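Local coordinates for protein 1d10 (Caenorhabditis elegans, PDB 1T9F) that is of unknown function but carries three MIR repeats in a beta-trefoil fold, as in SDF2-like proteins, and is probably routed to the secretory pathway, at residues F6-Y10 and C63-I69; V12-A18 and A171-G177; A93-K97 and S146-F150; H99-S103 and E159-T163. One frame throughout, in Å; residues are numbered along the deposited sequence.

Contact 1 of 4, residues F6-Y10 and C63-I69; sequences FVTCY and CNRGDAI
Cys9 and Cys63 are covalently joined, SG to SG at 2.0 Å, in a disulfide whose chi3 of -87° lies near the relaxed right angle. Cys63 SG also sits obliquely against the Tyr10 ring, 3.4 Å from Tyr10 CE2. The tight part of the contact starts here and runs toward Phe6. Cys9 N gives a hydrogen bond to Asp67 O at 2.7 Å, and Ile69 N gives one to Val7 O at 3.1 Å; Thr8 and Ala68 thus form a single beta bridge. The buried aliphatic chains of Val7 and Ile69 meet through their methyls and pack on Ile55 and Trp126. At the far end Phe6 holds CG between its backbone N and carbonyl carbon (chi1 47°), which brings one ring face over Ala68 CB, 3.8 Å from the ring centroid. The side near Arg65 is looser. Gly66 N makes only a weak bond to Cys9 O at 3.3 Å, a water links Tyr10 OH to Cys63 N, and the Arg65 chain leads away into solvent. Asn64 to Asp67, with glycine third because phi is positive (98°), form a type II beta turn held to the N-terminal segment by the disulfide at the residue just before it.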
loop_
_atom_site.group_PDB
_atom_site.type_symbol
_atom_site.label_atom_id
_atom_site.label_comp_id
_atom_site.label_asym_id
_atom_site.label_seq_id
_atom_site.Cartn_x
_atom_site.Cartn_y
_atom_site.Cartn_z
ATOM N N PHE A 6 -8.948 -1.941 -16.538
ATOM C CA PHE A 6 -8.994 -1.311 -15.226
ATOM C C PHE A 6 -8.912 -2.242 -14.027
ATOM O O PHE A 6 -9.243 -3.421 -14.104
ATOM C CB PHE A 6 -10.247 -0.438 -15.107
ATOM C CG PHE A 6 -11.504 -1.110 -15.573
ATOM C CD1 PHE A 6 -11.987 -2.243 -14.930
ATOM C CD2 PHE A 6 -12.210 -0.605 -16.658
ATOM C CE1 PHE A 6 -13.163 -2.866 -15.363
ATOM C CE2 PHE A 6 -13.383 -1.218 -17.098
ATOM C CZ PHE A 6 -13.860 -2.352 -16.447
ATOM N N VAL A 7 -8.454 -1.680 -12.914
ATOM C CA VAL A 7 -8.319 -2.405 -11.659
ATOM C C VAL A 7 -9.709 -2.459 -11.048
ATOM O O VAL A 7 -10.414 -1.450 -11.018
ATOM C CB VAL A 7 -7.365 -1.664 -10.708
ATOM C CG1 VAL A 7 -7.211 -2.440 -9.422
ATOM C CG2 VAL A 7 -6.014 -1.466 -11.383
ATOM N N THR A 8 -10.098 -3.628 -10.551
ATOM C CA THR A 8 -11.433 -3.802 -9.993
ATOM C C THR A 8 -11.500 -4.042 -8.491
ATOM O O THR A 8 -10.541 -4.499 -7.866
ATOM C CB THR A 8 -12.159 -4.956 -10.705
ATOM O OG1 THR A 8 -11.486 -6.188 -10.423
ATOM C CG2 THR A 8 -12.161 -4.726 -12.215
ATOM N N CYS A 9 -12.660 -3.749 -7.922
ATOM C CA CYS A 9 -12.868 -3.907 -6.495
ATOM C C CYS A 9 -12.801 -5.380 -6.092
ATOM O O CYS A 9 -13.368 -6.237 -6.758
ATOM C CB CYS A 9 -14.212 -3.300 -6.116
ATOM S SG CYS A 9 -14.218 -2.547 -4.467
ATOM N N TYR A 10 -12.094 -5.649 -4.999
ATOM C CA TYR A 10 -11.878 -6.995 -4.468
ATOM C C TYR A 10 -10.898 -7.824 -5.290
ATOM O O TYR A 10 -10.737 -9.021 -5.054
ATOM C CB TYR A 10 -13.202 -7.751 -4.306
ATOM C CG TYR A 10 -14.064 -7.168 -3.215
ATOM C CD1 TYR A 10 -13.572 -7.022 -1.919
ATOM C CD2 TYR A 10 -15.354 -6.725 -3.485
ATOM C CE1 TYR A 10 -14.346 -6.443 -0.919
ATOM C CE2 TYR A 10 -16.134 -6.146 -2.498
ATOM C CZ TYR A 10 -15.628 -6.007 -1.219
ATOM O OH TYR A 10 -16.408 -5.431 -0.247
ATOM N N CYS A 63 -18.797 -1.624 -2.638
ATOM C CA CYS A 63 -18.578 -1.880 -4.049
ATOM C C CYS A 63 -18.934 -3.316 -4.380
ATOM O O CYS A 63 -19.165 -4.130 -3.492
ATOM C CB CYS A 63 -17.113 -1.654 -4.397
ATOM S SG CYS A 63 -16.067 -3.011 -3.780
ATOM N N ASN A 64 -18.961 -3.623 -5.669
ATOM C CA ASN A 64 -19.257 -4.968 -6.137
ATOM C C ASN A 64 -18.019 -5.534 -6.820
ATOM O O ASN A 64 -17.379 -4.854 -7.624
ATOM C CB ASN A 64 -20.417 -4.930 -7.130
ATOM C CG ASN A 64 -21.730 -4.564 -6.473
ATOM O OD1 ASN A 64 -22.586 -3.932 -7.086
ATOM N ND2 ASN A 64 -21.900 -4.973 -5.224
ATOM N N ARG A 65 -17.671 -6.773 -6.494
ATOM C CA ARG A 65 -16.512 -7.404 -7.108
ATOM C C ARG A 65 -16.614 -7.170 -8.608
ATOM O O ARG A 65 -17.672 -7.377 -9.203
ATOM C CB ARG A 65 -16.496 -8.908 -6.805
ATOM C CG ARG A 65 -17.682 -9.398 -5.983
ATOM C CD ARG A 65 -18.988 -9.302 -6.774
ATOM N NE ARG A 65 -20.169 -9.361 -5.913
ATOM C CZ ARG A 65 -21.418 -9.248 -6.353
ATOM N NH1 ARG A 65 -21.654 -9.074 -7.648
ATOM N NH2 ARG A 65 -22.433 -9.299 -5.498
ATOM N N GLY A 66 -15.524 -6.723 -9.220
ATOM C CA GLY A 66 -15.550 -6.466 -10.646
ATOM C C GLY A 66 -15.762 -4.997 -10.966
ATOM O O GLY A 66 -15.547 -4.565 -12.101
ATOM N N ASP A 67 -16.187 -4.222 -9.973
ATOM C CA ASP A 67 -16.405 -2.792 -10.175
ATOM C C ASP A 67 -15.082 -2.092 -10.446
ATOM O O ASP A 67 -14.086 -2.349 -9.776
ATOM C CB ASP A 67 -17.061 -2.154 -8.946
ATOM C CG ASP A 67 -18.539 -2.465 -8.846
ATOM O OD1 ASP A 67 -19.076 -3.082 -9.791
ATOM O OD2 ASP A 67 -19.161 -2.084 -7.831
ATOM N N ALA A 68 -15.076 -1.211 -11.437
ATOM C CA ALA A 68 -13.877 -0.467 -11.769
ATOM C C ALA A 68 -13.652 0.551 -10.669
ATOM O O ALA A 68 -14.600 1.022 -10.044
ATOM C CB ALA A 68 -14.051 0.239 -13.107
ATOM N N ILE A 69 -12.392 0.873 -10.410
ATOM C CA ILE A 69 -12.078 1.868 -9.399
ATOM C C ILE A 69 -11.738 3.142 -10.151
ATOM O O ILE A 69 -10.892 3.135 -11.049
ATOM C CB ILE A 69 -10.882 1.446 -8.536
ATOM C CG1 ILE A 69 -11.239 0.176 -7.757
ATOM C CG2 ILE A 69 -10.503 2.578 -7.577
ATOM C CD1 ILE A 69 -10.079 -0.428 -7.035
HETATM O O HOH W 1 -18.855 -4.003 -0.896
#

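Contact 2 of 4, residues V12-A18 and A171-G177; sequences VLKFINA and AWKVAEG
Phe15 pairs with Val174, and Asn17 with Trp172, where the first and last strands of the barrel meet antiparallel and so close the six-stranded beta-trefoil barrel. Their side chains share one face of the sheet. Val174 is the bump on that face: its CG2 lies 4.0 Å from Phe15 CE2, the two side chains running side by side, while its CG1 presses into Leu13, which crosses it at about a right angle. CG1 is 3.3 Å from Leu13 CD2, tighter than ordinary van der Waals contact, and Phe132 and Trp126 cover Val174 further. The indole of Trp172 forms a broad floor under Asn17, whose CB is 4.2 Å from the centroid of the six-membered ring. With CG anti to the backbone N (chi1 -171°), Asn17 stands its amide upright on the indole, ND2 over the ring face and the planes 86° apart. That amide is fixed by Gly169 O and Asp20 N, and the indole by NE1 bonding to Leu143 O. Were Trp172 replaced by an alanine, Asn17 would probably lose the surface under it, with a gap opened against Leu145 and Leu143 O left without its donor. On the reverse face Ile16 CD1 drops into the shallow place over Ala175, 3.9 Å from its CB, where a small residue suits. Lys173 lies alongside Ile16, and extended Lys14 reaches a salt bridge with Asp47. The strands themselves are sewn by alternating backbone bonds; the nearly straight one from Lys14 N to Ala175 O measures 2.9 Å, with 172° at the hydrogen.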
loop_
_atom_site.group_PDB
_atom_site.type_symbol
_atom_site.label_atom_id
_atom_site.label_comp_id
_atom_site.label_asym_id
_atom_site.label_seq_id
_atom_site.Cartn_x
_atom_site.Cartn_y
_atom_site.Cartn_z
ATOM N N VAL A 12 -7.227 -9.105 -6.391
ATOM C CA VAL A 12 -6.044 -9.363 -5.576
ATOM C C VAL A 12 -4.840 -9.172 -6.474
ATOM O O VAL A 12 -4.775 -9.762 -7.552
ATOM C CB VAL A 12 -6.010 -10.808 -5.041
ATOM C CG1 VAL A 12 -4.717 -11.048 -4.288
ATOM C CG2 VAL A 12 -7.187 -11.053 -4.127
ATOM N N LEU A 13 -3.885 -8.367 -6.034
ATOM C CA LEU A 13 -2.711 -8.113 -6.855
ATOM C C LEU A 13 -1.486 -7.673 -6.067
ATOM O O LEU A 13 -1.533 -7.551 -4.845
ATOM C CB LEU A 13 -3.073 -7.068 -7.913
ATOM C CG LEU A 13 -4.013 -5.975 -7.404
ATOM C CD1 LEU A 13 -3.245 -5.057 -6.499
ATOM C CD2 LEU A 13 -4.619 -5.199 -8.556
ATOM N N LYS A 14 -0.387 -7.459 -6.785
ATOM C CA LYS A 14 0.867 -7.016 -6.191
ATOM C C LYS A 14 1.102 -5.561 -6.569
ATOM O O LYS A 14 0.750 -5.139 -7.671
ATOM C CB LYS A 14 2.036 -7.851 -6.721
ATOM C CG LYS A 14 1.942 -9.335 -6.441
ATOM C CD LYS A 14 2.870 -10.098 -7.380
ATOM C CE LYS A 14 2.727 -11.595 -7.214
ATOM N NZ LYS A 14 3.232 -12.323 -8.420
ATOM N N PHE A 15 1.689 -4.800 -5.650
ATOM C CA PHE A 15 2.006 -3.399 -5.885
ATOM C C PHE A 15 3.519 -3.299 -6.019
ATOM O O PHE A 15 4.252 -3.499 -5.050
ATOM C CB PHE A 15 1.523 -2.525 -4.724
ATOM C CG PHE A 15 0.024 -2.374 -4.665
ATOM C CD1 PHE A 15 -0.776 -3.406 -4.187
ATOM C CD2 PHE A 15 -0.587 -1.222 -5.144
ATOM C CE1 PHE A 15 -2.160 -3.294 -4.193
ATOM C CE2 PHE A 15 -1.974 -1.098 -5.158
ATOM C CZ PHE A 15 -2.761 -2.136 -4.684
ATOM N N ILE A 16 3.982 -2.985 -7.225
ATOM C CA ILE A 16 5.412 -2.888 -7.495
ATOM C C ILE A 16 5.902 -1.439 -7.534
ATOM O O ILE A 16 5.305 -0.590 -8.199
ATOM C CB ILE A 16 5.749 -3.557 -8.848
ATOM C CG1 ILE A 16 5.308 -5.025 -8.819
ATOM C CG2 ILE A 16 7.250 -3.439 -9.142
ATOM C CD1 ILE A 16 5.566 -5.750 -10.113
ATOM N N ASN A 17 6.988 -1.149 -6.828
ATOM C CA ASN A 17 7.498 0.213 -6.852
ATOM C C ASN A 17 8.173 0.452 -8.196
ATOM O O ASN A 17 9.138 -0.225 -8.561
ATOM C CB ASN A 17 8.466 0.453 -5.695
ATOM C CG ASN A 17 8.850 1.912 -5.566
ATOM O OD1 ASN A 17 9.801 2.368 -6.189
ATOM N ND2 ASN A 17 8.100 2.654 -4.764
ATOM N N ALA A 18 7.631 1.410 -8.940
ATOM C CA ALA A 18 8.118 1.752 -10.274
ATOM C C ALA A 18 9.626 1.906 -10.450
ATOM O O ALA A 18 10.215 1.319 -11.358
ATOM C CB ALA A 18 7.425 3.021 -10.754
ATOM N N ALA A 171 6.045 6.500 -6.759
ATOM C CA ALA A 171 5.357 5.918 -7.905
ATOM C C ALA A 171 5.222 4.398 -7.811
ATOM O O ALA A 171 6.202 3.692 -7.592
ATOM C CB ALA A 171 6.076 6.296 -9.184
ATOM N N TRP A 172 3.998 3.904 -7.977
ATOM C CA TRP A 172 3.739 2.469 -7.928
ATOM C C TRP A 172 3.075 1.990 -9.210
ATOM O O TRP A 172 2.501 2.779 -9.968
ATOM C CB TRP A 172 2.832 2.114 -6.739
ATOM C CG TRP A 172 3.411 2.501 -5.406
ATOM C CD1 TRP A 172 3.310 3.715 -4.788
ATOM C CD2 TRP A 172 4.212 1.678 -4.549
ATOM N NE1 TRP A 172 4.000 3.702 -3.595
ATOM C CE2 TRP A 172 4.567 2.461 -3.427
ATOM C CE3 TRP A 172 4.669 0.352 -4.624
ATOM C CZ2 TRP A 172 5.360 1.965 -2.387
ATOM C CZ3 TRP A 172 5.460 -0.142 -3.585
ATOM C CH2 TRP A 172 5.797 0.667 -2.482
ATOM N N LYS A 173 3.142 0.683 -9.416
ATOM C CA LYS A 173 2.569 0.023 -10.579
ATOM C C LYS A 173 1.920 -1.274 -10.101
ATOM O O LYS A 173 2.468 -1.968 -9.244
ATOM C CB LYS A 173 3.678 -0.282 -11.586
ATOM C CG LYS A 173 3.267 -1.164 -12.729
ATOM C CD LYS A 173 4.489 -1.602 -13.541
ATOM C CE LYS A 173 5.475 -2.370 -12.664
ATOM N NZ LYS A 173 6.639 -2.906 -13.417
ATOM N N VAL A 174 0.759 -1.601 -10.657
ATOM C CA VAL A 174 0.037 -2.808 -10.277
ATOM C C VAL A 174 0.392 -3.977 -11.186
ATOM O O VAL A 174 0.785 -3.785 -12.333
ATOM C CB VAL A 174 -1.495 -2.569 -10.327
ATOM C CG1 VAL A 174 -2.237 -3.886 -10.366
ATOM C CG2 VAL A 174 -1.933 -1.776 -9.110
ATOM N N ALA A 175 0.262 -5.190 -10.662
ATOM C CA ALA A 175 0.545 -6.400 -11.428
ATOM C C ALA A 175 -0.300 -7.537 -10.864
ATOM O O ALA A 175 -0.510 -7.633 -9.650
ATOM C CB ALA A 175 2.031 -6.749 -11.342
ATOM N N GLU A 176 -0.802 -8.398 -11.738
ATOM C CA GLU A 176 -1.608 -9.507 -11.262
ATOM C C GLU A 176 -0.730 -10.632 -10.751
ATOM O O GLU A 176 -0.011 -11.269 -11.521
ATOM C CB GLU A 176 -2.524 -10.043 -12.362
ATOM C CG GLU A 176 -3.258 -11.300 -11.937
ATOM C CD GLU A 176 -4.749 -11.221 -12.176
ATOM O OE1 GLU A 176 -5.176 -11.375 -13.341
ATOM O OE2 GLU A 176 -5.490 -10.997 -11.194
ATOM N N GLY A 177 -0.775 -10.860 -9.443
ATOM C CA GLY A 177 -0.001 -11.942 -8.868
ATOM C C GLY A 177 -0.707 -13.216 -9.283
ATOM O O GLY A 177 -0.178 -14.019 -10.057
#

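Contact 3 of 4, residues A93-K97 and S146-F150; sequences APLSK and SGQQF
Leu95 lays one branch obliquely against the Phe150 ring, its CD1 3.4 Å from CD1 of Phe150 and its CG 3.7 Å from CE1. The same methyl reaches the backbone at Gln149 O, so a single branch of an otherwise exposed leucine fills the angle between ring and chain. Pro94 meets the ring differently: its CG lies in the ring plane, at the edge, 3.9 Å from Phe150 CZ, and the two side chains cross at about a right angle. A rigid proline and a flat phenyl suit a surface contact of this kind, in which apolar groups shelter one another. With an alanine in place of Phe150, Leu95 CD1 and Pro94 CG would probably lose the surface they rest on, and the leucine branch would be left free to turn. The other end is polar. Ser96 OG approaches Ser146 CB at 3.4 Å, and both serine hydroxyls probably hydrogen-bond to Glu159 OE1, while Leu95 N bonds to OE2 of that carboxylate. Two short side chains and a backbone N-H thereby tie the segments together through one shared carboxylate instead of directly. Ser146 OG, placed between its backbone N and carbonyl carbon (chi1 70°), also accepts from Gln148 N, 3.1 Å away. The chain bends at Gly147, whose positive phi would jam a side chain against the preceding carbonyl. The bend is an ST turn, set where a loop of the second MIR repeat meets the strand corner of the third, at the hairpins of the beta-trefoil.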
loop_
_atom_site.group_PDB
_atom_site.type_symbol
_atom_site.label_atom_id
_atom_site.label_comp_id
_atom_site.label_asym_id
_atom_site.label_seq_id
_atom_site.Cartn_x
_atom_site.Cartn_y
_atom_site.Cartn_z
ATOM N N ALA A 93 8.268 7.063 11.320
ATOM C CA ALA A 93 8.756 5.877 10.617
ATOM C C ALA A 93 9.826 5.190 11.461
ATOM O O ALA A 93 10.469 5.827 12.297
ATOM C CB ALA A 93 9.332 6.270 9.255
ATOM N N PRO A 94 10.033 3.878 11.252
ATOM C CA PRO A 94 11.033 3.115 12.008
ATOM C C PRO A 94 12.499 3.499 11.787
ATOM O O PRO A 94 13.260 3.584 12.744
ATOM C CB PRO A 94 10.744 1.674 11.601
ATOM C CG PRO A 94 10.241 1.820 10.202
ATOM C CD PRO A 94 9.303 2.999 10.322
ATOM N N LEU A 95 12.897 3.724 10.538
ATOM C CA LEU A 95 14.286 4.082 10.248
ATOM C C LEU A 95 14.430 5.509 9.742
ATOM O O LEU A 95 15.523 6.075 9.770
ATOM C CB LEU A 95 14.887 3.121 9.214
ATOM C CG LEU A 95 14.902 1.627 9.553
ATOM C CD1 LEU A 95 15.479 0.853 8.380
ATOM C CD2 LEU A 95 15.717 1.383 10.814
ATOM N N SER A 96 13.333 6.088 9.270
ATOM C CA SER A 96 13.364 7.459 8.773
ATOM C C SER A 96 12.542 8.360 9.683
ATOM O O SER A 96 11.334 8.517 9.506
ATOM C CB SER A 96 12.830 7.517 7.344
ATOM O OG SER A 96 13.689 6.812 6.467
ATOM N N LYS A 97 13.222 8.950 10.660
ATOM C CA LYS A 97 12.599 9.834 11.639
ATOM C C LYS A 97 11.765 10.964 11.040
ATOM O O LYS A 97 10.747 11.363 11.615
ATOM C CB LYS A 97 13.681 10.433 12.540
ATOM C CG LYS A 97 14.431 9.417 13.390
ATOM C CD LYS A 97 13.562 8.874 14.515
ATOM C CE LYS A 97 14.390 8.074 15.518
ATOM N NZ LYS A 97 13.618 7.723 16.753
ATOM N N SER A 146 11.228 4.938 1.522
ATOM C CA SER A 146 12.094 5.957 2.109
ATOM C C SER A 146 13.476 5.921 1.482
ATOM O O SER A 146 14.207 6.907 1.518
ATOM C CB SER A 146 12.236 5.727 3.611
ATOM O OG SER A 146 13.001 4.562 3.850
ATOM N N GLY A 147 13.831 4.773 0.911
ATOM C CA GLY A 147 15.138 4.623 0.298
ATOM C C GLY A 147 16.052 3.871 1.246
ATOM O O GLY A 147 17.183 3.528 0.909
ATOM N N GLN A 148 15.551 3.622 2.450
ATOM C CA GLN A 148 16.305 2.892 3.455
ATOM C C GLN A 148 15.960 1.415 3.368
ATOM O O GLN A 148 14.898 1.046 2.870
ATOM C CB GLN A 148 15.965 3.410 4.854
ATOM C CG GLN A 148 16.501 4.797 5.139
ATOM C CD GLN A 148 18.010 4.848 5.020
ATOM O OE1 GLN A 148 18.723 4.130 5.723
ATOM N NE2 GLN A 148 18.504 5.689 4.122
ATOM N N GLN A 149 16.867 0.577 3.853
ATOM C CA GLN A 149 16.665 -0.866 3.854
ATOM C C GLN A 149 16.844 -1.386 5.275
ATOM O O GLN A 149 17.614 -0.823 6.056
ATOM C CB GLN A 149 17.672 -1.550 2.931
ATOM C CG GLN A 149 17.424 -1.342 1.451
ATOM C CD GLN A 149 18.386 -2.148 0.590
ATOM O OE1 GLN A 149 18.692 -3.301 0.897
ATOM N NE2 GLN A 149 18.854 -1.549 -0.501
ATOM N N PHE A 150 16.134 -2.457 5.607
ATOM C CA PHE A 150 16.231 -3.048 6.932
ATOM C C PHE A 150 17.345 -4.075 6.993
ATOM O O PHE A 150 17.851 -4.530 5.962
ATOM C CB PHE A 150 14.935 -3.756 7.305
ATOM C CG PHE A 150 13.786 -2.837 7.556
ATOM C CD1 PHE A 150 13.743 -2.058 8.705
ATOM C CD2 PHE A 150 12.734 -2.760 6.650
ATOM C CE1 PHE A 150 12.670 -1.213 8.954
ATOM C CE2 PHE A 150 11.650 -1.915 6.889
ATOM C CZ PHE A 150 11.620 -1.140 8.045
#

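Contact 4 of 4, residues H99-S103 and E159-T163; sequences HQEVS and EVVGT
Gln100 and Gly162 form the antiparallel hydrogen-bonded pair at the heart of a buried strand-to-strand contact, in the hairpin triplet that caps the trefoil barrel. Gly162 N bonds to Gln100 O at 2.7 Å, and Gln100 N returns the bond to Gly162 O at 3.0 Å. Glycine suits this place, since a beta carbon there would sit tightly against Gln100 CB. The strand directions differ by 126°, far from straight antiparallel, and as the backbones part a water takes over: it accepts from Val102 N and donates to Val160 O, continuing the link. Valines pack beside this water; Val102 CG2 reaches 3.3 Å from the backbone C of Val161, and its CG1 lies 4.0 Å from Val160 CG1. At the other end the His99 imidazole is covered on one face by Thr163 CG2, 3.6 Å from the ring centroid, a CH-pi contact. Val161 CG2 comes across the base of that histidine, 3.6 Å from His99 CB. The Gln100 chain, extended with CG anti to the backbone N (chi1 -176°), delivers its amide NE2 to the hydroxyls of Ser88 and Thr139. Strand 38-43 pairs with both strands of this contact, while strand 85-89 flanks 100-105 and strand 142-146 flanks 158-163, so three hairpins are woven together here.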
loop_
_atom_site.group_PDB
_atom_site.type_symbol
_atom_site.label_atom_id
_atom_site.label_comp_id
_atom_site.label_asym_id
_atom_site.label_seq_id
_atom_site.Cartn_x
_atom_site.Cartn_y
_atom_site.Cartn_z
ATOM N N HIS A 99 9.971 10.855 8.479
ATOM C CA HIS A 99 8.772 10.370 7.826
ATOM C C HIS A 99 7.768 9.693 8.740
ATOM O O HIS A 99 8.070 9.325 9.878
ATOM C CB HIS A 99 9.145 9.446 6.664
ATOM C CG HIS A 99 9.840 10.154 5.542
ATOM N ND1 HIS A 99 9.406 11.366 5.049
ATOM C CD2 HIS A 99 10.926 9.817 4.808
ATOM C CE1 HIS A 99 10.192 11.746 4.058
ATOM N NE2 HIS A 99 11.124 10.823 3.892
ATOM N N GLN A 100 6.563 9.545 8.206
ATOM C CA GLN A 100 5.441 8.948 8.903
ATOM C C GLN A 100 5.449 7.430 8.729
ATOM O O GLN A 100 5.815 6.917 7.670
ATOM C CB GLN A 100 4.164 9.558 8.338
ATOM C CG GLN A 100 2.867 9.152 8.991
ATOM C CD GLN A 100 1.708 9.947 8.428
ATOM O OE1 GLN A 100 1.589 11.150 8.677
ATOM N NE2 GLN A 100 0.861 9.290 7.644
ATOM N N GLU A 101 5.046 6.724 9.781
ATOM C CA GLU A 101 5.007 5.266 9.783
ATOM C C GLU A 101 3.854 4.719 8.951
ATOM O O GLU A 101 2.772 5.306 8.898
ATOM C CB GLU A 101 4.856 4.747 11.218
ATOM C CG GLU A 101 5.011 3.240 11.383
ATOM C CD GLU A 101 4.426 2.726 12.698
ATOM O OE1 GLU A 101 3.203 2.468 12.754
ATOM O OE2 GLU A 101 5.185 2.589 13.681
ATOM N N VAL A 102 4.102 3.589 8.298
ATOM C CA VAL A 102 3.084 2.915 7.508
ATOM C C VAL A 102 3.053 1.498 8.066
ATOM O O VAL A 102 4.079 0.839 8.147
ATOM C CB VAL A 102 3.435 2.906 6.008
ATOM C CG1 VAL A 102 2.481 1.986 5.258
ATOM C CG2 VAL A 102 3.324 4.321 5.448
ATOM N N SER A 103 1.877 1.030 8.457
ATOM C CA SER A 103 1.767 -0.295 9.053
ATOM C C SER A 103 0.636 -1.114 8.464
ATOM O O SER A 103 -0.103 -0.642 7.600
ATOM C CB SER A 103 1.548 -0.141 10.560
ATOM O OG SER A 103 0.360 0.605 10.809
ATOM N N GLU A 159 12.299 0.042 3.433
ATOM C CA GLU A 159 11.401 0.717 4.362
ATOM C C GLU A 159 10.314 1.446 3.577
ATOM O O GLU A 159 10.601 2.145 2.604
ATOM C CB GLU A 159 12.165 1.731 5.231
ATOM C CG GLU A 159 11.257 2.566 6.136
ATOM C CD GLU A 159 11.986 3.718 6.828
ATOM O OE1 GLU A 159 12.873 4.330 6.195
ATOM O OE2 GLU A 159 11.657 4.020 7.996
ATOM N N VAL A 160 9.071 1.252 4.003
ATOM C CA VAL A 160 7.912 1.889 3.394
ATOM C C VAL A 160 7.416 2.929 4.405
ATOM O O VAL A 160 7.234 2.621 5.592
ATOM C CB VAL A 160 6.788 0.864 3.128
ATOM C CG1 VAL A 160 5.531 1.585 2.653
ATOM C CG2 VAL A 160 7.235 -0.157 2.085
ATOM N N VAL A 161 7.202 4.155 3.948
ATOM C CA VAL A 161 6.758 5.211 4.849
ATOM C C VAL A 161 5.797 6.189 4.187
ATOM O O VAL A 161 5.461 6.058 3.009
ATOM C CB VAL A 161 7.946 6.041 5.379
ATOM C CG1 VAL A 161 8.990 5.135 6.018
ATOM C CG2 VAL A 161 8.554 6.848 4.245
ATOM N N GLY A 162 5.377 7.181 4.968
ATOM C CA GLY A 162 4.469 8.197 4.474
ATOM C C GLY A 162 5.232 9.503 4.368
ATOM O O GLY A 162 5.730 10.018 5.366
ATOM N N THR A 163 5.341 10.030 3.157
ATOM C CA THR A 163 6.060 11.274 2.953
ATOM C C THR A 163 5.100 12.436 2.734
ATOM O O THR A 163 4.064 12.280 2.088
ATOM C CB THR A 163 7.001 11.161 1.742
ATOM O OG1 THR A 163 6.243 10.824 0.576
ATOM C CG2 THR A 163 8.048 10.080 1.989
HETATM O O HOH W 2 6.840 2.544 8.280
#

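Overall arrangement
Contacts 3 and 4 adjoin, their centres 8 Å apart, and share Glu159, whose carboxylate probably accepts from the serine hydroxyls of contact 3; Ala93 CB also packs on Val161 CG1 at 3.4 Å. Contacts 1 and 2 touch as well, Val7 CG1 lying 3.9 Å from Leu13 CD2, with centres about 16 Å apart. Contact 1 is on the opposite side of the chain's centre from contacts 3 and 4, about 33 and 27 Å away between centres. Contact 2 joins the two ends of the fold, so contacts 3 and 4 are both nested inside its loop, while contact 1 crosses it along the chain.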